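Local coordinates for salicylic acid-binding protein 2 (Nicotiana tabacum, PDB 1Y7I) that hydrolyses methyl salicylate to salicylic acid and methanol, releasing the active defence signal needed for systemic acquired resistance in tobacco, at residues B[3-8]-B[74-79]; B[35-40]-B[60-65]; B[108-113]-B[222-227]. One frame throughout, in Å; residues are numbered along the deposited sequence.

Overall arrangement
The three contacts sit at three places in one alpha/beta hydrolase core, the first within the parallel sheet and the other two where a loop meets a helix beside it. Contact 1 pairs the strands 6-10 and 75-80 and runs up to Gly79, two residues before the nucleophile Ser81. Contact 2, the centres about 14 Å apart, joins the neighbouring strand 33-36 and its exit loop to helix 55-68. The two meet directly: the backbone O of Phe7 lies 2.8 Å from the N of Thr35, and Leu62 packs on Val8 and Leu77. Contact 3 stands apart, about 22 Å and about 24 Å between centres from contacts 1 and 2. The side chain of Leu39 lies about 9 Å from bound salicylate, that of Pro109 about 12 Å.

Contact 1: residues B[3-8]-B[74-79]; sequences EGKHFV and KVILVG
Strands 6-8 and 75-79 run parallel with a twist of 29° between their axes, and the ladder passes from His6 O to Ile76 N (3.0 Å), from Ile76 O to Val8 N (2.9 Å) and from Val8 O to Val78 N (3.0 Å). Ile76 thus uses both of its backbone polar groups between His6 and Val8. They are adjacent strands of the parallel sheet of the alpha/beta hydrolase fold, and 75-80 leads to the nucleophile Ser81. Where the strands splay apart before this ladder, a water continues it, accepting from His6 N and donating to Lys74 O, each at 2.8 Å. Phe7 and Ile76 point the same way on one face of the sheet. With CG set opposite its own carbonyl carbon (chi1 -74°), the Phe7 ring lies alongside Ile76, and its CE1 comes 3.8 Å from Ile76 CD1, while Val78 CG2 meets the ring at its edge. Ala256 of helix 245-262 touches Phe7 on this side. Val8 and Leu77 lie side by side on the other face, Val8 CB 3.7 Å from Leu77 CD2. The imidazole of His6 runs beside Val75 and carries Val8 CG2 over one face near the rim. Its NE2 is hydrogen-bonded to Thr35 OG1, whereas the buried ND1 has Val75 CG1 at 3.3 Å and no polar partner in the model. The chemistry is therefore divided: the backbone bonds set the register, the water bridges the strands where they part, hydrocarbon fills both faces, and one histidine nitrogen ties this pair to a third strand, 33-36, at the cost of burying the other.

Contact 2: residues B[35-40]-B[60-65]; sequences TALDLA and LPLMEL
Leu37 and Pro61 meet within a beta-alpha-beta crossover of the alpha/beta hydrolase fold, in which the chain leaves strand 33-36, forms helix 55-68 and re-enters the sheet as strand 75-80. No hydrogen bond spans the contact; it is van der Waals packing, of side chains on one another and on backbone. Leu37 crosses Pro61 at about a right angle, and its two methyls divide the work: CD2 sits 3.5 Å from Pro61 CB, while CD1 presses to 3.5 Å from Leu62 CA, a tight approach. The same CD1 lies 3.7 Å from Leu65 CD1, the two leucines sliding past each other in opposite senses. Leu65, extended with CG opposite its own N (chi1 -173°), also touches Thr35 tip to tip, Leu65 CD1 to Thr35 CG2 at 3.6 Å. The pyrrolidine of Pro61, at a kink in the helix, rests on the loop backbone: its CB is 3.3 Å from Asp38 O and its CG 3.5 Å from Ala40 N. Around the contact, the carboxylate of Asp38 accepts bonds from the backbone N of Gly17 and of Thr44. Leu62 reaches Ala90 on helix 83-93, while Leu39 touches Asn86 on that helix and Val10 on strand 6-10.

Contact 3: residues B[108-113]-B[222-227]; sequences MPDSVH and IDNIGV
An Asx turn at Asp110, in the loop that follows strand 98-104, packs against Ile225 near the C-terminal end of helix 215-224. Ile225 is the centre of the contact. Its CB lies 3.7 Å from Asp110 CB, and the rest of its side chain reaches back along the loop to Pro109 and to Met108, which is present as selenomethionine. The Met108 chain is extended to its selenium and bends at its third torsion, about CG-SE, which brings the terminal methyl to the isoleucine, CE modelled 3.2 Å from Ile225 CG1. That spacing is tighter than normal packing, as is the 3.0 Å from Ile225 CD1 to Pro109 O; with Ile225 chi1 at 103°, away from any staggered position, the exact placing of its outer carbons is doubtful. Asp110 shows how one carboxylate can shape a loop, for it turns to the backbone N-H groups that follow. OD1 accepts from Val112 N and from His113 N, both at 3.0 Å and both from the same face of the carboxylate; the second bond extends the Asx turn to an Asx motif. His113 ND1 gives OD2 a weak bond of 3.1 Å. Two bonds to one oxygen hold the turn closed. Asn224 stands nearby, its ND2 4.0 Å from Asp110 OD2, too far for a bond. After the helix, Gly226 takes a positive phi of 80°, and its O accepts from Arg202 NH1. Around this meeting, Phe117 of helix 117-124 stacks on the His113 ring and touches Asp110 and Asn224. Towards the sheet, Met108 rests on Phe103 of strand 98-104, and Ile222 on Tyr204 and Val206 of strand 202-207.

Contact 1: residues B[3-8]-B[74-79]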
loop_
_atom_site.group_PDB
_atom_site.type_symbol
_atom_site.label_atom_id
_atom_site.label_comp_id
_atom_site.label_asym_id
_atom_site.label_seq_id
_atom_site.Cartn_x
_atom_site.Cartn_y
_atom_site.Cartn_z
ATOM N N GLU B 3 -5.368 -31.078 -2.680
ATOM C CA GLU B 3 -5.318 -30.800 -1.212
ATOM C C GLU B 3 -5.138 -29.297 -0.967
ATOM O O GLU B 3 -5.529 -28.775 0.079
ATOM C CB GLU B 3 -4.167 -31.589 -0.570
ATOM C CG GLU B 3 -4.052 -31.416 0.944
ATOM C CD GLU B 3 -3.034 -32.363 1.589
ATOM O OE1 GLU B 3 -1.849 -32.363 1.172
ATOM O OE2 GLU B 3 -3.426 -33.100 2.525
ATOM N N GLY B 4 -4.550 -28.611 -1.945
ATOM C CA GLY B 4 -4.345 -27.177 -1.824
ATOM C C GLY B 4 -5.670 -26.441 -1.796
ATOM O O GLY B 4 -6.690 -26.977 -2.224
ATOM N N LYS B 5 -5.664 -25.217 -1.287
ATOM C CA LYS B 5 -6.882 -24.429 -1.211
ATOM C C LYS B 5 -6.642 -23.013 -1.713
ATOM O O LYS B 5 -5.507 -22.544 -1.757
ATOM C CB LYS B 5 -7.390 -24.369 0.233
ATOM C CG LYS B 5 -7.892 -25.692 0.801
ATOM C CD LYS B 5 -9.219 -26.100 0.178
ATOM C CE LYS B 5 -9.720 -27.423 0.748
ATOM N NZ LYS B 5 -8.796 -28.552 0.433
ATOM N N HIS B 6 -7.721 -22.339 -2.094
ATOM C CA HIS B 6 -7.640 -20.964 -2.565
ATOM C C HIS B 6 -8.208 -20.046 -1.487
ATOM O O HIS B 6 -9.411 -20.050 -1.234
ATOM C CB HIS B 6 -8.450 -20.772 -3.850
ATOM C CG HIS B 6 -8.378 -19.382 -4.403
ATOM N ND1 HIS B 6 -9.149 -18.962 -5.467
ATOM C CD2 HIS B 6 -7.612 -18.321 -4.055
ATOM C CE1 HIS B 6 -8.860 -17.704 -5.749
ATOM N NE2 HIS B 6 -7.929 -17.290 -4.907
ATOM N N PHE B 7 -7.340 -19.262 -0.859
ATOM C CA PHE B 7 -7.761 -18.329 0.179
ATOM C C PHE B 7 -8.052 -16.932 -0.395
ATOM O O PHE B 7 -7.188 -16.340 -1.029
ATOM C CB PHE B 7 -6.661 -18.210 1.248
ATOM C CG PHE B 7 -6.558 -19.404 2.163
ATOM C CD1 PHE B 7 -7.417 -19.536 3.250
ATOM C CD2 PHE B 7 -5.602 -20.400 1.936
ATOM C CE1 PHE B 7 -7.326 -20.635 4.110
ATOM C CE2 PHE B 7 -5.497 -21.511 2.788
ATOM C CZ PHE B 7 -6.363 -21.628 3.876
ATOM N N VAL B 8 -9.271 -16.427 -0.192
ATOM C CA VAL B 8 -9.640 -15.081 -0.633
ATOM C C VAL B 8 -9.654 -14.252 0.660
ATOM O O VAL B 8 -10.509 -14.453 1.534
ATOM C CB VAL B 8 -11.061 -15.028 -1.312
ATOM C CG1 VAL B 8 -11.394 -13.572 -1.743
ATOM C CG2 VAL B 8 -11.088 -15.934 -2.574
ATOM N N LYS B 74 -13.719 -23.782 -5.833
ATOM C CA LYS B 74 -14.273 -23.283 -4.579
ATOM C C LYS B 74 -13.204 -22.525 -3.799
ATOM O O LYS B 74 -12.018 -22.618 -4.111
ATOM C CB LYS B 74 -14.819 -24.432 -3.724
ATOM C CG LYS B 74 -16.094 -25.085 -4.243
ATOM C CD LYS B 74 -16.767 -25.882 -3.129
ATOM C CE LYS B 74 -18.121 -26.444 -3.538
ATOM N NZ LYS B 74 -18.855 -27.020 -2.359
ATOM N N VAL B 75 -13.617 -21.782 -2.779
ATOM C CA VAL B 75 -12.658 -21.011 -2.001
ATOM C C VAL B 75 -12.970 -20.945 -0.514
ATOM O O VAL B 75 -14.037 -21.355 -0.057
ATOM C CB VAL B 75 -12.574 -19.549 -2.501
ATOM C CG1 VAL B 75 -12.073 -19.502 -3.928
ATOM C CG2 VAL B 75 -13.948 -18.887 -2.389
ATOM N N ILE B 76 -12.005 -20.433 0.238
ATOM C CA ILE B 76 -12.169 -20.227 1.663
ATOM C C ILE B 76 -12.069 -18.720 1.804
ATOM O O ILE B 76 -11.080 -18.115 1.385
ATOM C CB ILE B 76 -11.050 -20.856 2.489
ATOM C CG1 ILE B 76 -11.164 -22.377 2.461
ATOM C CG2 ILE B 76 -11.136 -20.345 3.937
ATOM C CD1 ILE B 76 -10.041 -23.073 3.199
ATOM N N LEU B 77 -13.107 -18.117 2.363
ATOM C CA LEU B 77 -13.134 -16.678 2.559
ATOM C C LEU B 77 -12.641 -16.344 3.962
ATOM O O LEU B 77 -12.973 -17.038 4.937
ATOM C CB LEU B 77 -14.564 -16.141 2.387
ATOM C CG LEU B 77 -15.197 -16.186 0.990
ATOM C CD1 LEU B 77 -16.672 -15.797 1.054
ATOM C CD2 LEU B 77 -14.443 -15.234 0.081
ATOM N N VAL B 78 -11.850 -15.284 4.055
ATOM C CA VAL B 78 -11.334 -14.817 5.332
ATOM C C VAL B 78 -11.596 -13.330 5.364
ATOM O O VAL B 78 -11.044 -12.584 4.559
ATOM C CB VAL B 78 -9.809 -15.037 5.472
ATOM C CG1 VAL B 78 -9.365 -14.647 6.873
ATOM C CG2 VAL B 78 -9.466 -16.495 5.173
ATOM N N GLY B 79 -12.446 -12.903 6.284
ATOM C CA GLY B 79 -12.780 -11.498 6.367
ATOM C C GLY B 79 -12.332 -10.869 7.665
ATOM O O GLY B 79 -12.669 -11.340 8.753
HETATM O O HOH W 1 -9.958 -23.857 -2.762
#

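Contact 2: residues B[35-40]-B[60-65]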
loop_
_atom_site.group_PDB
_atom_site.type_symbol
_atom_site.label_atom_id
_atom_site.label_comp_id
_atom_site.label_asym_id
_atom_site.label_seq_id
_atom_site.Cartn_x
_atom_site.Cartn_y
_atom_site.Cartn_z
ATOM N N THR B 35 -5.616 -14.812 -2.847
ATOM C CA THR B 35 -6.011 -13.609 -3.552
ATOM C C THR B 35 -6.256 -12.613 -2.423
ATOM O O THR B 35 -7.094 -12.861 -1.554
ATOM C CB THR B 35 -7.327 -13.809 -4.371
ATOM O OG1 THR B 35 -7.146 -14.861 -5.332
ATOM C CG2 THR B 35 -7.698 -12.524 -5.115
ATOM N N ALA B 36 -5.490 -11.522 -2.398
ATOM C CA ALA B 36 -5.662 -10.482 -1.372
ATOM C C ALA B 36 -6.316 -9.318 -2.111
ATOM O O ALA B 36 -5.654 -8.377 -2.539
ATOM C CB ALA B 36 -4.314 -10.059 -0.796
ATOM N N LEU B 37 -7.628 -9.417 -2.260
ATOM C CA LEU B 37 -8.442 -8.440 -2.974
ATOM C C LEU B 37 -8.434 -6.996 -2.474
ATOM O O LEU B 37 -8.201 -6.727 -1.302
ATOM C CB LEU B 37 -9.898 -8.937 -2.987
ATOM C CG LEU B 37 -10.589 -9.152 -4.330
ATOM C CD1 LEU B 37 -11.958 -9.768 -4.121
ATOM C CD2 LEU B 37 -10.705 -7.823 -5.052
ATOM N N ASP B 38 -8.691 -6.064 -3.384
ATOM C CA ASP B 38 -8.808 -4.665 -3.010
ATOM C C ASP B 38 -10.308 -4.433 -3.190
ATOM O O ASP B 38 -10.847 -4.700 -4.263
ATOM C CB ASP B 38 -8.045 -3.759 -3.976
ATOM C CG ASP B 38 -6.749 -3.226 -3.395
ATOM O OD1 ASP B 38 -6.020 -2.513 -4.122
ATOM O OD2 ASP B 38 -6.449 -3.507 -2.217
ATOM N N LEU B 39 -10.999 -3.982 -2.150
ATOM C CA LEU B 39 -12.427 -3.724 -2.298
ATOM C C LEU B 39 -12.595 -2.366 -2.984
ATOM O O LEU B 39 -11.612 -1.691 -3.280
ATOM C CB LEU B 39 -13.121 -3.738 -0.933
ATOM C CG LEU B 39 -13.206 -5.103 -0.237
ATOM C CD1 LEU B 39 -13.956 -4.984 1.067
ATOM C CD2 LEU B 39 -13.901 -6.113 -1.161
ATOM N N ALA B 40 -13.831 -1.966 -3.259
ATOM C CA ALA B 40 -14.064 -0.686 -3.920
ATOM C C ALA B 40 -13.498 0.451 -3.072
ATOM O O ALA B 40 -13.648 0.450 -1.856
ATOM C CB ALA B 40 -15.558 -0.476 -4.150
ATOM N N LEU B 60 -18.392 -5.148 -4.457
ATOM C CA LEU B 60 -18.346 -5.502 -5.878
ATOM C C LEU B 60 -17.099 -6.282 -6.317
ATOM O O LEU B 60 -17.208 -7.271 -7.042
ATOM C CB LEU B 60 -18.499 -4.243 -6.744
ATOM C CG LEU B 60 -18.670 -4.497 -8.244
ATOM C CD1 LEU B 60 -19.905 -5.359 -8.446
ATOM C CD2 LEU B 60 -18.814 -3.176 -9.007
ATOM N N PRO B 61 -15.898 -5.840 -5.907
ATOM C CA PRO B 61 -14.721 -6.608 -6.342
ATOM C C PRO B 61 -14.785 -8.057 -5.856
ATOM O O PRO B 61 -14.369 -8.973 -6.562
ATOM C CB PRO B 61 -13.551 -5.834 -5.738
ATOM C CG PRO B 61 -14.064 -4.415 -5.738
ATOM C CD PRO B 61 -15.495 -4.590 -5.244
ATOM N N LEU B 62 -15.315 -8.267 -4.656
ATOM C CA LEU B 62 -15.427 -9.619 -4.127
ATOM C C LEU B 62 -16.478 -10.381 -4.935
ATOM O O LEU B 62 -16.252 -11.522 -5.329
ATOM C CB LEU B 62 -15.822 -9.600 -2.650
ATOM C CG LEU B 62 -15.396 -10.748 -1.711
ATOM C CD1 LEU B 62 -16.506 -10.951 -0.685
ATOM C CD2 LEU B 62 -15.123 -12.050 -2.450
HETATM N N MSE B 63 -17.623 -9.748 -5.191
HETATM C CA MSE B 63 -18.698 -10.390 -5.953
HETATM C C MSE B 63 -18.218 -10.802 -7.335
HETATM O O MSE B 63 -18.481 -11.917 -7.793
HETATM C CB MSE B 63 -19.886 -9.443 -6.097
HETATM C CG MSE B 63 -20.412 -8.921 -4.776
HETATM SE SE MSE B 63 -20.838 -10.361 -3.558
HETATM C CE MSE B 63 -22.630 -10.757 -4.187
ATOM N N GLU B 64 -17.514 -9.890 -7.993
ATOM C CA GLU B 64 -16.988 -10.145 -9.323
ATOM C C GLU B 64 -16.079 -11.370 -9.324
ATOM O O GLU B 64 -16.115 -12.180 -10.253
ATOM C CB GLU B 64 -16.209 -8.927 -9.815
ATOM C CG GLU B 64 -17.082 -7.727 -10.109
ATOM C CD GLU B 64 -16.283 -6.510 -10.524
ATOM O OE1 GLU B 64 -16.895 -5.541 -11.023
ATOM O OE2 GLU B 64 -15.046 -6.519 -10.349
ATOM N N LEU B 65 -15.254 -11.498 -8.289
ATOM C CA LEU B 65 -14.337 -12.631 -8.189
ATOM C C LEU B 65 -15.146 -13.913 -8.024
ATOM O O LEU B 65 -14.877 -14.920 -8.680
ATOM C CB LEU B 65 -13.381 -12.439 -7.001
ATOM C CG LEU B 65 -12.237 -13.443 -6.812
ATOM C CD1 LEU B 65 -11.154 -12.857 -5.906
ATOM C CD2 LEU B 65 -12.785 -14.730 -6.219
#

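Contact 3: residues B[108-113]-B[222-227]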
loop_
_atom_site.group_PDB
_atom_site.type_symbol
_atom_site.label_atom_id
_atom_site.label_comp_id
_atom_site.label_asym_id
_atom_site.label_seq_id
_atom_site.Cartn_x
_atom_site.Cartn_y
_atom_site.Cartn_z
HETATM N N MSE B 108 -19.562 -10.109 12.253
HETATM C CA MSE B 108 -20.187 -11.254 11.635
HETATM C C MSE B 108 -21.691 -11.111 11.702
HETATM O O MSE B 108 -22.288 -11.203 12.772
HETATM C CB MSE B 108 -19.745 -12.525 12.351
HETATM C CG MSE B 108 -20.442 -13.779 11.886
HETATM SE SE MSE B 108 -19.749 -15.223 12.885
HETATM C CE MSE B 108 -20.283 -14.639 14.642
ATOM N N PRO B 109 -22.321 -10.890 10.545
ATOM C CA PRO B 109 -23.771 -10.722 10.410
ATOM C C PRO B 109 -24.504 -12.000 10.766
ATOM O O PRO B 109 -23.883 -13.026 11.050
ATOM C CB PRO B 109 -23.961 -10.404 8.924
ATOM C CG PRO B 109 -22.605 -10.001 8.444
ATOM C CD PRO B 109 -21.663 -10.854 9.229
ATOM N N ASP B 110 -25.832 -11.926 10.748
ATOM C CA ASP B 110 -26.668 -13.092 11.004
ATOM C C ASP B 110 -27.869 -13.070 10.067
ATOM O O ASP B 110 -28.170 -12.043 9.451
ATOM C CB ASP B 110 -27.134 -13.167 12.472
ATOM C CG ASP B 110 -28.134 -12.081 12.851
ATOM O OD1 ASP B 110 -28.980 -11.707 12.027
ATOM O OD2 ASP B 110 -28.080 -11.618 14.008
ATOM N N SER B 111 -28.537 -14.213 9.948
ATOM C CA SER B 111 -29.701 -14.342 9.087
ATOM C C SER B 111 -30.980 -14.367 9.916
ATOM O O SER B 111 -31.855 -15.202 9.703
ATOM C CB SER B 111 -29.588 -15.617 8.239
ATOM O OG SER B 111 -29.292 -16.751 9.036
ATOM N N VAL B 112 -31.084 -13.432 10.856
ATOM C CA VAL B 112 -32.249 -13.332 11.725
ATOM C C VAL B 112 -32.752 -11.897 11.789
ATOM O O VAL B 112 -33.919 -11.629 11.498
ATOM C CB VAL B 112 -31.914 -13.803 13.149
ATOM C CG1 VAL B 112 -33.166 -13.781 14.016
ATOM C CG2 VAL B 112 -31.320 -15.201 13.102
ATOM N N HIS B 113 -31.865 -10.981 12.171
ATOM C CA HIS B 113 -32.200 -9.563 12.282
ATOM C C HIS B 113 -31.779 -8.832 11.017
ATOM O O HIS B 113 -31.316 -9.451 10.058
ATOM C CB HIS B 113 -31.468 -8.925 13.469
ATOM C CG HIS B 113 -31.579 -9.697 14.745
ATOM N ND1 HIS B 113 -30.947 -10.907 14.939
ATOM C CD2 HIS B 113 -32.240 -9.430 15.895
ATOM C CE1 HIS B 113 -31.214 -11.350 16.154
ATOM N NE2 HIS B 113 -31.997 -10.472 16.756
ATOM N N ILE B 222 -20.116 -14.527 18.684
ATOM C CA ILE B 222 -20.038 -15.981 18.667
ATOM C C ILE B 222 -21.179 -16.569 19.492
ATOM O O ILE B 222 -21.818 -17.535 19.079
ATOM C CB ILE B 222 -18.692 -16.458 19.253
ATOM C CG1 ILE B 222 -17.543 -15.953 18.375
ATOM C CG2 ILE B 222 -18.678 -17.970 19.385
ATOM C CD1 ILE B 222 -16.162 -16.281 18.908
ATOM N N ASP B 223 -21.433 -15.985 20.659
ATOM C CA ASP B 223 -22.505 -16.469 21.520
ATOM C C ASP B 223 -23.889 -16.084 21.002
ATOM O O ASP B 223 -24.867 -16.776 21.277
ATOM C CB ASP B 223 -22.333 -15.941 22.948
ATOM C CG ASP B 223 -21.090 -16.489 23.631
ATOM O OD1 ASP B 223 -20.815 -17.703 23.496
ATOM O OD2 ASP B 223 -20.394 -15.708 24.315
ATOM N N ASN B 224 -23.968 -14.988 20.252
ATOM C CA ASN B 224 -25.243 -14.518 19.705
ATOM C C ASN B 224 -25.650 -15.206 18.409
ATOM O O ASN B 224 -26.563 -16.034 18.395
ATOM C CB ASN B 224 -25.203 -13.009 19.451
ATOM C CG ASN B 224 -26.381 -12.531 18.596
ATOM O OD1 ASN B 224 -27.545 -12.667 18.986
ATOM N ND2 ASN B 224 -26.078 -11.976 17.424
ATOM N N ILE B 225 -24.978 -14.853 17.316
ATOM C CA ILE B 225 -25.296 -15.429 16.016
ATOM C C ILE B 225 -24.827 -16.875 15.925
ATOM O O ILE B 225 -25.319 -17.640 15.095
ATOM C CB ILE B 225 -24.655 -14.626 14.861
ATOM C CG1 ILE B 225 -23.418 -15.358 14.342
ATOM C CG2 ILE B 225 -24.275 -13.230 15.342
ATOM C CD1 ILE B 225 -23.336 -15.416 12.839
ATOM N N GLY B 226 -23.874 -17.240 16.778
ATOM C CA GLY B 226 -23.362 -18.596 16.781
ATOM C C GLY B 226 -22.347 -18.858 15.685
ATOM O O GLY B 226 -22.290 -18.142 14.687
ATOM N N VAL B 227 -21.542 -19.897 15.864
ATOM C CA VAL B 227 -20.528 -20.231 14.881
ATOM C C VAL B 227 -20.319 -21.746 14.849
ATOM O O VAL B 227 -20.814 -22.468 15.715
ATOM C CB VAL B 227 -19.197 -19.518 15.229
ATOM C CG1 VAL B 227 -18.464 -20.275 16.331
ATOM C CG2 VAL B 227 -18.348 -19.376 13.995
#